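Local atomic coordinates of Dye type peroxidase A (Streptomyces lividans 1326, PDB entry 6GZW), a protein that probably uses hydrogen peroxide and a bound haem to oxidise dyes and other organic substrates, as a member of the dye-decolourising peroxidase family. Residues 24-29 with 300-305; 29-34 with 158-163; 225-230 with 304-309. All coordinates share one frame; numbering follows the deposited sequence. Where two conformers were deposited one is given.

Overall arrangement
Contact 2 is a strand pair within the N-terminal half, contact 3 packs two strands of the C-terminal half, and contact 1 ties the halves together. Contacts 1 and 2, whose centres lie about 10 Å apart, share Arg29. Contacts 1 and 3, about 15 Å between centres, both use strand 300-310. The outermost strands of the sheet within the chain, 153-162 and 300-310, come together where Ser305 N meets Phe162 O at 2.7 Å, a probable hydrogen bond. Both contacts 1 and 3 reach the haem, through Arg301 in one and Ile226 and Met228 in the other; in contact 2 the Met159 side chain stays about 13 Å from it.

Contact 1 (24-29 with 300-305); sequences TPMQAR and VRRPFS. With HEM (protoporphyrin IX containing Fe), chain C.
Arg302 sends its guanidinium to the 24-29 segment, while its chain neighbour Arg301 turns to the haem. The Arg302 chain is extended as far as NE, with CG anti to the backbone N (chi1 -170°), and a final turn at CD-NE sets the guanidinium across it, between the backbone carbonyls of Thr24 and Pro25 and the side-chain amide of Gln27. Its NE points almost straight at Thr24 O, 2.8 Å away with an N-H...O angle of 172°, and this oxygen lies in the guanidinium plane. NH2 divides between Pro25 O at 3.1 Å and Gln27 OE1 at 2.9 Å. The Gln27 amide stands 75° from the guanidinium plane, so NH2 approaches OE1 from above the amide; water 1 bridges OE1 to Arg302 NH1, while Gln27 NE2 is held by Ser81 O and Thr83 OG1.

This is a junction between the two halves of the dye-decolourising peroxidase fold, each with a ferredoxin-like strand order: the approach to the first strand of the N-terminal half is fastened to strand 300-310 of the C-terminal half. Arginine suits the position because several N-H groups can serve a loop that offers mainly carbonyls; an alanine here would lose all three bonds and would probably loosen the loop against the strand.

The bent Met26 chain crosses Pro303 at about a right angle, with SD 3.8 Å from Pro303 CD. The Phe304 ring meets the backbone obliquely, CE2 lying 3.6 Å from Arg29 O. One face of the Arg301 guanidinium lies over the porphyrin at C4D, and NH1 and NH2 both grip propionate oxygen O2A, NH2 at 2.8 Å. NH1 donates to the iron-bound water 2 at 3.0 Å and forms a salt bridge with Asp183, which would probably hold its charge beside the iron.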
loop_
_atom_site.group_PDB
_atom_site.type_symbol
_atom_site.label_atom_id
_atom_site.label_comp_id
_atom_site.label_asym_id
_atom_site.label_seq_id
_atom_site.Cartn_x
_atom_site.Cartn_y
_atom_site.Cartn_z
ATOM N N THR A 24 1.800 -5.397 19.777
ATOM C CA THR A 24 0.621 -4.932 19.098
ATOM C C THR A 24 0.227 -5.882 17.963
ATOM O O THR A 24 1.115 -6.375 17.269
ATOM C CB THR A 24 0.915 -3.572 18.448
ATOM O OG1 THR A 24 1.523 -2.731 19.410
ATOM C CG2 THR A 24 -0.347 -2.922 17.916
ATOM N N PRO A 25 -1.082 -6.094 17.756
ATOM C CA PRO A 25 -1.499 -6.892 16.624
ATOM C C PRO A 25 -0.995 -6.325 15.319
ATOM O O PRO A 25 -0.720 -5.120 15.204
ATOM C CB PRO A 25 -3.011 -6.806 16.664
ATOM C CG PRO A 25 -3.330 -6.596 18.096
ATOM C CD PRO A 25 -2.251 -5.658 18.540
ATOM N N MET A 26 -0.939 -7.200 14.325
ATOM C CA MET A 26 -0.619 -6.839 12.961
ATOM C C MET A 26 -1.512 -5.734 12.424
ATOM O O MET A 26 -2.709 -5.697 12.717
ATOM C CB MET A 26 -0.779 -8.074 12.094
ATOM C CG MET A 26 0.223 -9.162 12.456
ATOM S SD MET A 26 1.768 -9.093 11.514
ATOM C CE MET A 26 2.538 -7.635 12.045
ATOM N N GLN A 27 -0.916 -4.840 11.638
ATOM C CA GLN A 27 -1.647 -3.727 11.014
ATOM C C GLN A 27 -1.614 -3.859 9.497
ATOM O O GLN A 27 -0.650 -4.402 8.938
ATOM C CB GLN A 27 -0.975 -2.422 11.419
ATOM C CG GLN A 27 -1.071 -2.087 12.918
ATOM C CD GLN A 27 0.152 -1.394 13.412
ATOM O OE1 GLN A 27 1.277 -1.731 13.004
ATOM N NE2 GLN A 27 -0.033 -0.430 14.326
ATOM N N ALA A 28 -2.636 -3.314 8.842
ATOM C CA ALA A 28 -2.796 -3.439 7.393
ATOM C C ALA A 28 -1.768 -2.634 6.589
ATOM O O ALA A 28 -1.483 -2.992 5.457
ATOM C CB ALA A 28 -4.181 -3.032 6.973
ATOM N N ARG A 29 -1.231 -1.560 7.165
ATOM C CA ARG A 29 -0.343 -0.658 6.457
ATOM C C ARG A 29 0.875 -0.369 7.306
ATOM O O ARG A 29 0.728 -0.101 8.485
ATOM C CB ARG A 29 -1.091 0.634 6.149
ATOM C CG ARG A 29 -0.304 1.660 5.379
ATOM C CD ARG A 29 0.342 1.060 4.160
ATOM N NE ARG A 29 0.559 2.066 3.150
ATOM C CZ ARG A 29 1.204 1.872 2.022
ATOM N NH1 ARG A 29 1.730 0.684 1.727
ATOM N NH2 ARG A 29 1.322 2.872 1.174
ATOM N N VAL A 300 10.047 -12.722 18.499
ATOM C CA VAL A 300 8.718 -12.340 18.003
ATOM C C VAL A 300 8.899 -11.869 16.564
ATOM O O VAL A 300 9.877 -11.198 16.239
ATOM C CB VAL A 300 8.054 -11.279 18.893
ATOM C CG1 VAL A 300 6.973 -10.482 18.160
ATOM C CG2 VAL A 300 7.453 -11.946 20.133
ATOM N N ARG A 301 8.008 -12.335 15.704
ATOM C CA ARG A 301 7.969 -11.940 14.292
ATOM C C ARG A 301 6.715 -11.103 14.067
ATOM O O ARG A 301 5.633 -11.487 14.475
ATOM C CB ARG A 301 7.952 -13.187 13.406
ATOM C CG ARG A 301 9.272 -13.946 13.449
ATOM C CD ARG A 301 9.212 -15.273 12.718
ATOM N NE ARG A 301 8.260 -16.147 13.400
ATOM C CZ ARG A 301 7.202 -16.750 12.864
ATOM N NH1 ARG A 301 6.868 -16.627 11.573
ATOM N NH2 ARG A 301 6.458 -17.527 13.651
ATOM N N ARG A 302 6.869 -9.947 13.425
ATOM C CA ARG A 302 5.762 -9.026 13.259
ATOM C C ARG A 302 6.016 -8.229 11.967
ATOM O O ARG A 302 6.395 -7.058 12.004
ATOM C CB ARG A 302 5.645 -8.112 14.487
ATOM C CG ARG A 302 4.415 -7.262 14.568
ATOM C CD ARG A 302 4.380 -6.353 15.793
ATOM N NE ARG A 302 3.219 -5.497 15.699
ATOM C CZ ARG A 302 3.153 -4.375 14.995
ATOM N NH1 ARG A 302 4.202 -3.919 14.308
ATOM N NH2 ARG A 302 2.011 -3.700 14.985
ATOM N N PRO A 303 5.794 -8.888 10.811
ATOM C CA PRO A 303 6.204 -8.381 9.499
ATOM C C PRO A 303 5.161 -7.540 8.795
ATOM O O PRO A 303 4.013 -7.458 9.243
ATOM C CB PRO A 303 6.399 -9.694 8.701
ATOM C CG PRO A 303 5.293 -10.561 9.224
ATOM C CD PRO A 303 5.313 -10.290 10.708
ATOM N N PHE A 304 5.577 -6.992 7.676
ATOM C CA PHE A 304 4.685 -6.532 6.637
ATOM C C PHE A 304 5.114 -7.167 5.322
ATOM O O PHE A 304 6.309 -7.411 5.107
ATOM C CB PHE A 304 4.762 -5.011 6.488
ATOM C CG PHE A 304 4.376 -4.246 7.724
ATOM C CD1 PHE A 304 5.323 -3.956 8.684
ATOM C CD2 PHE A 304 3.079 -3.794 7.912
ATOM C CE1 PHE A 304 4.986 -3.252 9.819
ATOM C CE2 PHE A 304 2.738 -3.054 9.040
ATOM C CZ PHE A 304 3.699 -2.811 10.000
ATOM N N SER A 305 4.163 -7.381 4.420
ATOM C CA SER A 305 4.509 -7.807 3.061
ATOM C C SER A 305 4.785 -6.539 2.214
ATOM O O SER A 305 4.420 -5.431 2.620
ATOM C CB SER A 305 3.391 -8.664 2.450
ATOM O OG SER A 305 3.275 -9.899 3.154
HETATM C CHA HEM C . 7.985 -19.888 10.952
HETATM C CHB HEM C . 7.799 -18.280 6.389
HETATM C CHC HEM C . 11.997 -15.947 7.110
HETATM C CHD HEM C . 12.164 -17.551 11.643
HETATM C C1A HEM C . 7.574 -19.660 9.664
HETATM C C2A HEM C . 6.415 -20.243 9.071
HETATM C C3A HEM C . 6.378 -19.787 7.794
HETATM C C4A HEM C . 7.510 -18.932 7.592
HETATM C CMA HEM C . 5.335 -20.072 6.740
HETATM C CAA HEM C . 5.423 -21.197 9.721
HETATM C CBA HEM C . 4.227 -20.578 10.428
HETATM C CGA HEM C . 4.636 -19.848 11.662
HETATM O O1A HEM C . 4.825 -20.431 12.764
HETATM O O2A HEM C . 4.826 -18.599 11.609
HETATM C C1B HEM C . 8.934 -17.472 6.198
HETATM C C2B HEM C . 9.213 -16.752 5.000
HETATM C C3B HEM C . 10.388 -16.089 5.163
HETATM C C4B HEM C . 10.836 -16.420 6.551
HETATM C CMB HEM C . 8.374 -16.771 3.758
HETATM C CAB HEM C . 11.074 -15.138 4.264
HETATM C CBB HEM C . 10.463 -14.409 3.346
HETATM C C1C HEM C . 12.446 -16.210 8.386
HETATM C C2C HEM C . 13.653 -15.706 8.936
HETATM C C3C HEM C . 13.709 -16.183 10.235
HETATM C C4C HEM C . 12.506 -16.943 10.464
HETATM C CMC HEM C . 14.691 -14.864 8.260
HETATM C CAC HEM C . 14.769 -16.033 11.260
HETATM C CBC HEM C . 16.069 -15.766 11.059
HETATM C C1D HEM C . 10.969 -18.268 11.788
HETATM C C2D HEM C . 10.618 -18.843 13.100
HETATM C C3D HEM C . 9.457 -19.500 12.920
HETATM C C4D HEM C . 9.116 -19.308 11.480
HETATM C CMD HEM C . 11.388 -18.694 14.409
HETATM C CAD HEM C . 8.694 -20.267 13.989
HETATM C CBD HEM C . 9.225 -21.692 14.172
HETATM C CGD HEM C . 8.496 -22.386 15.280
HETATM O O1D HEM C . 7.501 -23.122 15.029
HETATM O O2D HEM C . 8.872 -22.204 16.456
HETATM N NA HEM C . 8.293 -18.938 8.724
HETATM N NB HEM C . 9.933 -17.263 7.065
HETATM N NC HEM C . 11.800 -16.994 9.282
HETATM N ND HEM C . 10.105 -18.641 10.829
HETATM FE FE HEM C . 10.033 -18.004 9.003
HETATM O O HOH W 1 3.944 -1.192 13.416
HETATM O O HOH W 2 9.100 -16.350 9.574
#

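Contact 2 (29-34 with 158-163); sequences RGHLVA and QMNGFN
Strands 29-37 and 153-162 are the first and last strands of the N-terminal half, which has the ferredoxin-like strand order 4-1-3-2, and they pair antiparallel here. The backbone bonds come in two closed pairs. Gly30 N donates to Gly161 O at 3.0 Å and Gly161 N to Gly30 O at 2.8 Å; Leu32 N reaches Met159 O at 2.9 Å, nearly along the C=O axis, and Met159 N returns to Leu32 O at 2.8 Å. Between them, in the non-hydrogen-bonded pair His31-Asn160, both CA-H groups point at carbonyl oxygens (His31 CA at Met159 O, Asn160 CA at Gly30 O); in the next such pair Gln158 CA does the same toward Leu32 O.

In the apolar packing, Val33 and Gln158 cross obliquely, with CB of Val33 3.8 Å from Gln158 CG. Glycine fits at position 30 because a side chain would emerge on the face of Leu32 and Met159, where the Phe304 ring already presses on its CA.

Side-chain polar contacts gather on the other face, partly under helix 135-149. The Arg29 chain, bent at CB-CG (chi2 50°), curls back so that NH1 donates to Gly161 O at 3.2 Å, giving that carbonyl a second donor besides Gly30 N. In the dimer interface, Gln158 OE1 bonds to His307 NE2 and Asn160 ND2 to His307 O, both of the second subunit. An amide suits Asn160, since one end can accept within the sheet while the other donates across the interface.

His31 and Asn160 lie side by side with ring and amide planes 76° apart. Two N-H groups converge on Asn160 OD1: Gln158 NE2 at 2.9 Å on a nearly straight line (172°), and His31 ND1, also at 2.9 Å, with OD1 lying in the imidazole plane.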
loop_
_atom_site.group_PDB
_atom_site.type_symbol
_atom_site.label_atom_id
_atom_site.label_comp_id
_atom_site.label_asym_id
_atom_site.label_seq_id
_atom_site.Cartn_x
_atom_site.Cartn_y
_atom_site.Cartn_z
ATOM N N ARG A 29 -1.231 -1.560 7.165
ATOM C CA ARG A 29 -0.343 -0.658 6.457
ATOM C C ARG A 29 0.875 -0.369 7.306
ATOM O O ARG A 29 0.728 -0.101 8.485
ATOM C CB ARG A 29 -1.091 0.634 6.149
ATOM C CG ARG A 29 -0.304 1.660 5.379
ATOM C CD ARG A 29 0.342 1.060 4.160
ATOM N NE ARG A 29 0.559 2.066 3.150
ATOM C CZ ARG A 29 1.204 1.872 2.022
ATOM N NH1 ARG A 29 1.730 0.684 1.727
ATOM N NH2 ARG A 29 1.322 2.872 1.174
ATOM N N GLY A 30 2.067 -0.461 6.702
ATOM C CA GLY A 30 3.347 -0.174 7.352
ATOM C C GLY A 30 4.232 0.759 6.538
ATOM O O GLY A 30 4.247 0.737 5.310
ATOM N N HIS A 31 4.965 1.613 7.247
ATOM C CA HIS A 31 6.070 2.355 6.671
ATOM C C HIS A 31 7.257 2.205 7.632
ATOM O O HIS A 31 7.127 2.546 8.815
ATOM C CB HIS A 31 5.737 3.838 6.520
ATOM C CG HIS A 31 4.515 4.138 5.700
ATOM N ND1 HIS A 31 4.450 3.957 4.333
ATOM C CD2 HIS A 31 3.309 4.633 6.069
ATOM C CE1 HIS A 31 3.256 4.341 3.900
ATOM N NE2 HIS A 31 2.550 4.780 4.929
ATOM N N LEU A 32 8.373 1.707 7.128
ATOM C CA LEU A 32 9.623 1.657 7.888
ATOM C C LEU A 32 10.527 2.735 7.318
ATOM O O LEU A 32 10.603 2.878 6.105
ATOM C CB LEU A 32 10.317 0.320 7.745
ATOM C CG LEU A 32 9.515 -0.956 8.033
ATOM C CD1 LEU A 32 10.388 -2.205 7.996
ATOM C CD2 LEU A 32 8.768 -0.865 9.357
ATOM N N VAL A 33 11.209 3.502 8.171
ATOM C CA VAL A 33 12.082 4.556 7.679
ATOM C C VAL A 33 13.320 4.622 8.569
ATOM O O VAL A 33 13.213 4.388 9.767
ATOM C CB VAL A 33 11.308 5.890 7.588
ATOM C CG1 VAL A 33 10.619 6.236 8.886
ATOM C CG2 VAL A 33 12.171 7.025 7.069
ATOM N N ALA A 34 14.487 4.814 7.955
ATOM C CA ALA A 34 15.718 5.073 8.661
ATOM C C ALA A 34 16.180 6.491 8.361
ATOM O O ALA A 34 16.032 6.969 7.232
ATOM C CB ALA A 34 16.776 4.050 8.267
ATOM N N GLN A 158 13.530 4.239 3.072
ATOM C CA GLN A 158 12.131 4.131 3.487
ATOM C C GLN A 158 11.447 3.079 2.651
ATOM O O GLN A 158 11.655 3.026 1.401
ATOM C CB GLN A 158 11.423 5.484 3.383
ATOM C CG GLN A 158 10.039 5.529 4.053
ATOM C CD GLN A 158 8.919 5.181 3.104
ATOM O OE1 GLN A 158 8.767 5.831 2.093
ATOM N NE2 GLN A 158 8.097 4.206 3.460
ATOM N N MET A 159 10.720 2.195 3.343
ATOM C CA MET A 159 10.013 1.047 2.718
ATOM C C MET A 159 8.537 1.051 3.112
ATOM O O MET A 159 8.192 1.268 4.278
ATOM C CB MET A 159 10.686 -0.282 3.124
ATOM C CG MET A 159 12.129 -0.356 2.678
ATOM S SD MET A 159 12.968 -1.836 3.255
ATOM C CE MET A 159 14.644 -1.299 2.942
ATOM N N ASN A 160 7.659 0.719 2.163
ATOM C CA ASN A 160 6.247 0.543 2.420
ATOM C C ASN A 160 5.894 -0.924 2.528
ATOM O O ASN A 160 6.423 -1.741 1.789
ATOM C CB ASN A 160 5.407 1.046 1.253
ATOM C CG ASN A 160 5.582 2.525 0.982
ATOM O OD1 ASN A 160 5.871 3.330 1.902
ATOM N ND2 ASN A 160 5.374 2.906 -0.306
ATOM N N GLY A 161 4.933 -1.223 3.397
ATOM C CA GLY A 161 4.422 -2.573 3.543
ATOM C C GLY A 161 2.918 -2.620 3.746
ATOM O O GLY A 161 2.255 -1.595 3.924
ATOM N N PHE A 162 2.389 -3.832 3.673
ATOM C CA PHE A 162 0.992 -4.083 3.852
ATOM C C PHE A 162 0.749 -5.481 4.422
ATOM O O PHE A 162 1.599 -6.395 4.330
ATOM C CB PHE A 162 0.213 -3.901 2.555
ATOM C CG PHE A 162 0.729 -4.733 1.414
ATOM C CD1 PHE A 162 0.326 -6.042 1.261
ATOM C CD2 PHE A 162 1.664 -4.205 0.501
ATOM C CE1 PHE A 162 0.798 -6.813 0.226
ATOM C CE2 PHE A 162 2.142 -4.987 -0.555
ATOM C CZ PHE A 162 1.719 -6.306 -0.673
ATOM N N ASN A 163 -0.451 -5.623 4.980
ATOM C CA ASN A 163 -0.952 -6.910 5.463
ATOM C C ASN A 163 -2.454 -6.966 5.185
ATOM O O ASN A 163 -3.076 -6.005 4.665
ATOM C CB ASN A 163 -0.703 -7.068 6.976
ATOM C CG ASN A 163 0.734 -7.370 7.338
ATOM O OD1 ASN A 163 1.324 -8.333 6.838
ATOM N ND2 ASN A 163 1.313 -6.548 8.226
#

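Contact 3 (225-230 with 304-309); sequences RIRMLL and FSYHDG. With HEM (protoporphyrin IX containing Fe), chain C.
Tyr306 and Arg225 form the tight part of this contact. The extended Arg225 chain crosses Tyr306 at about a right angle and lays its guanidinium over the ring, CZ 3.9 Å from the centroid and 30° off the normal, a cation-pi interaction. The long chain with its flat guanidinium can do this while NH2, 3.2 Å from Tyr306 CE1, donates a nearly straight hydrogen bond, part of a salt bridge, to the anti lone pair of Asp308 OD2 at 2.9 Å; Asp317 is a second anionic partner of NH2. Tyr306 OH comes 3.1 Å from Arg227 CA.

The looser margin is bridged by two waters. Water 3 joins Arg225 NE to Tyr306 OH, and water 4 links Arg225 NH1 to Asp308 OD2.

The segments 225-228 and 304-309 cross at 64°, their axes 8.7 Å apart at closest approach, and strand 316-326 lies between them in the sheet. Ile226 CG2 packs 3.7 Å from haem CBB and Met228 CE 3.7 Å from haem CMB, apolar side chains matched to a vinyl and a methyl group. The arrangement is that of the ferredoxin-like C-terminal half of a dye-decolourising peroxidase, whose sheet helps to wall the haem pocket.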
loop_
_atom_site.group_PDB
_atom_site.type_symbol
_atom_site.label_atom_id
_atom_site.label_comp_id
_atom_site.label_asym_id
_atom_site.label_seq_id
_atom_site.Cartn_x
_atom_site.Cartn_y
_atom_site.Cartn_z
ATOM N N ARG A 225 14.760 -6.958 4.525
ATOM C CA ARG A 225 13.963 -6.837 3.324
ATOM C C ARG A 225 14.269 -8.120 2.548
ATOM O O ARG A 225 15.326 -8.225 1.941
ATOM C CB ARG A 225 14.338 -5.595 2.502
ATOM C CG ARG A 225 13.474 -5.399 1.252
ATOM C CD ARG A 225 14.064 -4.332 0.347
ATOM N NE ARG A 225 13.267 -4.111 -0.860
ATOM C CZ ARG A 225 12.129 -3.407 -0.898
ATOM N NH1 ARG A 225 11.619 -2.883 0.209
ATOM N NH2 ARG A 225 11.481 -3.247 -2.042
ATOM N N ILE A 226 13.316 -9.062 2.544
ATOM C CA ILE A 226 13.553 -10.356 1.930
ATOM C C ILE A 226 12.673 -10.465 0.697
ATOM O O ILE A 226 11.452 -10.570 0.805
ATOM C CB ILE A 226 13.254 -11.510 2.903
ATOM C CG1 ILE A 226 13.979 -11.300 4.231
ATOM C CG2 ILE A 226 13.665 -12.830 2.276
ATOM C CD1 ILE A 226 13.674 -12.370 5.254
ATOM N N ARG A 227 13.299 -10.436 -0.485
ATOM C CA ARG A 227 12.569 -10.584 -1.706
ATOM C C ARG A 227 12.167 -12.021 -1.861
ATOM O O ARG A 227 12.935 -12.927 -1.545
ATOM C CB ARG A 227 13.407 -10.152 -2.915
ATOM C CG ARG A 227 12.666 -10.283 -4.245
ATOM C CD ARG A 227 13.249 -9.379 -5.310
ATOM N NE ARG A 227 14.596 -9.785 -5.728
ATOM C CZ ARG A 227 14.860 -10.661 -6.686
ATOM N NH1 ARG A 227 13.895 -11.306 -7.327
ATOM N NH2 ARG A 227 16.126 -10.901 -7.005
ATOM N N MET A 228 10.939 -12.243 -2.263
ATOM C CA MET A 228 10.511 -13.587 -2.585
ATOM C C MET A 228 10.718 -13.840 -4.065
ATOM O O MET A 228 10.271 -13.086 -4.881
ATOM C CB MET A 228 9.058 -13.811 -2.204
ATOM C CG MET A 228 8.817 -13.831 -0.703
ATOM S SD MET A 228 7.071 -13.628 -0.321
ATOM C CE MET A 228 7.089 -14.257 1.345
ATOM N N LEU A 229 11.364 -14.949 -4.411
ATOM C CA LEU A 229 11.601 -15.310 -5.805
ATOM C C LEU A 229 10.343 -16.011 -6.300
ATOM O O LEU A 229 10.330 -17.206 -6.590
ATOM C CB LEU A 229 12.855 -16.213 -5.940
ATOM C CG LEU A 229 14.152 -15.570 -5.422
ATOM C CD1 LEU A 229 15.349 -16.452 -5.733
ATOM C CD2 LEU A 229 14.395 -14.180 -5.964
ATOM N N LEU A 230 9.308 -15.198 -6.497
ATOM C CA LEU A 230 7.984 -15.709 -6.819
ATOM C C LEU A 230 7.931 -16.417 -8.176
ATOM O O LEU A 230 7.168 -17.380 -8.359
ATOM C CB LEU A 230 6.962 -14.564 -6.775
ATOM C CG LEU A 230 6.720 -13.920 -5.409
ATOM C CD1 LEU A 230 5.734 -12.789 -5.562
ATOM C CD2 LEU A 230 6.210 -14.931 -4.372
ATOM N N PHE A 304 5.577 -6.992 7.676
ATOM C CA PHE A 304 4.685 -6.532 6.637
ATOM C C PHE A 304 5.114 -7.167 5.322
ATOM O O PHE A 304 6.309 -7.411 5.107
ATOM C CB PHE A 304 4.762 -5.011 6.488
ATOM C CG PHE A 304 4.376 -4.246 7.724
ATOM C CD1 PHE A 304 5.323 -3.956 8.684
ATOM C CD2 PHE A 304 3.079 -3.794 7.912
ATOM C CE1 PHE A 304 4.986 -3.252 9.819
ATOM C CE2 PHE A 304 2.738 -3.054 9.040
ATOM C CZ PHE A 304 3.699 -2.811 10.000
ATOM N N SER A 305 4.163 -7.381 4.420
ATOM C CA SER A 305 4.509 -7.807 3.061
ATOM C C SER A 305 4.785 -6.539 2.214
ATOM O O SER A 305 4.420 -5.431 2.620
ATOM C CB SER A 305 3.391 -8.664 2.450
ATOM O OG SER A 305 3.275 -9.899 3.154
ATOM N N TYR A 306 5.542 -6.688 1.124
ATOM C CA TYR A 306 5.809 -5.568 0.212
ATOM C C TYR A 306 5.716 -5.971 -1.228
ATOM O O TYR A 306 5.906 -7.148 -1.607
ATOM C CB TYR A 306 7.150 -4.881 0.515
ATOM C CG TYR A 306 8.417 -5.636 0.083
ATOM C CD1 TYR A 306 8.988 -5.449 -1.174
ATOM C CD2 TYR A 306 9.053 -6.518 0.942
ATOM C CE1 TYR A 306 10.144 -6.123 -1.571
ATOM C CE2 TYR A 306 10.223 -7.194 0.551
ATOM C CZ TYR A 306 10.780 -6.976 -0.676
ATOM O OH TYR A 306 11.938 -7.637 -1.048
ATOM N N HIS A 307 5.374 -4.986 -2.023
ATOM C CA HIS A 307 5.422 -5.053 -3.467
ATOM C C HIS A 307 5.645 -3.656 -4.017
ATOM O O HIS A 307 4.793 -2.798 -3.838
ATOM C CB HIS A 307 4.149 -5.600 -4.023
ATOM C CG HIS A 307 4.096 -5.488 -5.507
ATOM N ND1 HIS A 307 4.935 -6.208 -6.329
ATOM C CD2 HIS A 307 3.369 -4.676 -6.314
ATOM C CE1 HIS A 307 4.703 -5.866 -7.582
ATOM N NE2 HIS A 307 3.761 -4.940 -7.600
ATOM N N ASP A 308 6.794 -3.436 -4.650
ATOM C CA ASP A 308 7.164 -2.115 -5.153
ATOM C C ASP A 308 7.148 -1.996 -6.663
ATOM O O ASP A 308 7.504 -0.948 -7.217
ATOM C CB ASP A 308 8.486 -1.706 -4.539
ATOM C CG ASP A 308 8.324 -1.310 -3.085
ATOM O OD1 ASP A 308 7.561 -0.365 -2.773
ATOM O OD2 ASP A 308 8.976 -1.890 -2.229
ATOM N N GLY A 309 6.640 -3.012 -7.331
ATOM C CA GLY A 309 6.503 -2.945 -8.791
ATOM C C GLY A 309 7.358 -4.015 -9.403
ATOM O O GLY A 309 7.784 -4.993 -8.726
HETATM C CHA HEM C . 7.985 -19.888 10.952
HETATM C CHB HEM C . 7.799 -18.280 6.389
HETATM C CHC HEM C . 11.997 -15.947 7.110
HETATM C CHD HEM C . 12.164 -17.551 11.643
HETATM C C1A HEM C . 7.574 -19.660 9.664
HETATM C C2A HEM C . 6.415 -20.243 9.071
HETATM C C3A HEM C . 6.378 -19.787 7.794
HETATM C C4A HEM C . 7.510 -18.932 7.592
HETATM C CMA HEM C . 5.335 -20.072 6.740
HETATM C CAA HEM C . 5.423 -21.197 9.721
HETATM C CBA HEM C . 4.227 -20.578 10.428
HETATM C CGA HEM C . 4.636 -19.848 11.662
HETATM O O1A HEM C . 4.825 -20.431 12.764
HETATM O O2A HEM C . 4.826 -18.599 11.609
HETATM C C1B HEM C . 8.934 -17.472 6.198
HETATM C C2B HEM C . 9.213 -16.752 5.000
HETATM C C3B HEM C . 10.388 -16.089 5.163
HETATM C C4B HEM C . 10.836 -16.420 6.551
HETATM C CMB HEM C . 8.374 -16.771 3.758
HETATM C CAB HEM C . 11.074 -15.138 4.264
HETATM C CBB HEM C . 10.463 -14.409 3.346
HETATM C C1C HEM C . 12.446 -16.210 8.386
HETATM C C2C HEM C . 13.653 -15.706 8.936
HETATM C C3C HEM C . 13.709 -16.183 10.235
HETATM C C4C HEM C . 12.506 -16.943 10.464
HETATM C CMC HEM C . 14.691 -14.864 8.260
HETATM C CAC HEM C . 14.769 -16.033 11.260
HETATM C CBC HEM C . 16.069 -15.766 11.059
HETATM C C1D HEM C . 10.969 -18.268 11.788
HETATM C C2D HEM C . 10.618 -18.843 13.100
HETATM C C3D HEM C . 9.457 -19.500 12.920
HETATM C C4D HEM C . 9.116 -19.308 11.480
HETATM C CMD HEM C . 11.388 -18.694 14.409
HETATM C CAD HEM C . 8.694 -20.267 13.989
HETATM C CBD HEM C . 9.225 -21.692 14.172
HETATM C CGD HEM C . 8.496 -22.386 15.280
HETATM O O1D HEM C . 7.501 -23.122 15.029
HETATM O O2D HEM C . 8.872 -22.204 16.456
HETATM N NA HEM C . 8.293 -18.938 8.724
HETATM N NB HEM C . 9.933 -17.263 7.065
HETATM N NC HEM C . 11.800 -16.994 9.282
HETATM N ND HEM C . 10.105 -18.641 10.829
HETATM FE FE HEM C . 10.033 -18.004 9.003
HETATM O O HOH W 3 13.526 -6.319 -2.843
HETATM O O HOH W 4 8.989 -1.745 0.447
HETATM O O HOH W 2 9.100 -16.350 9.574
#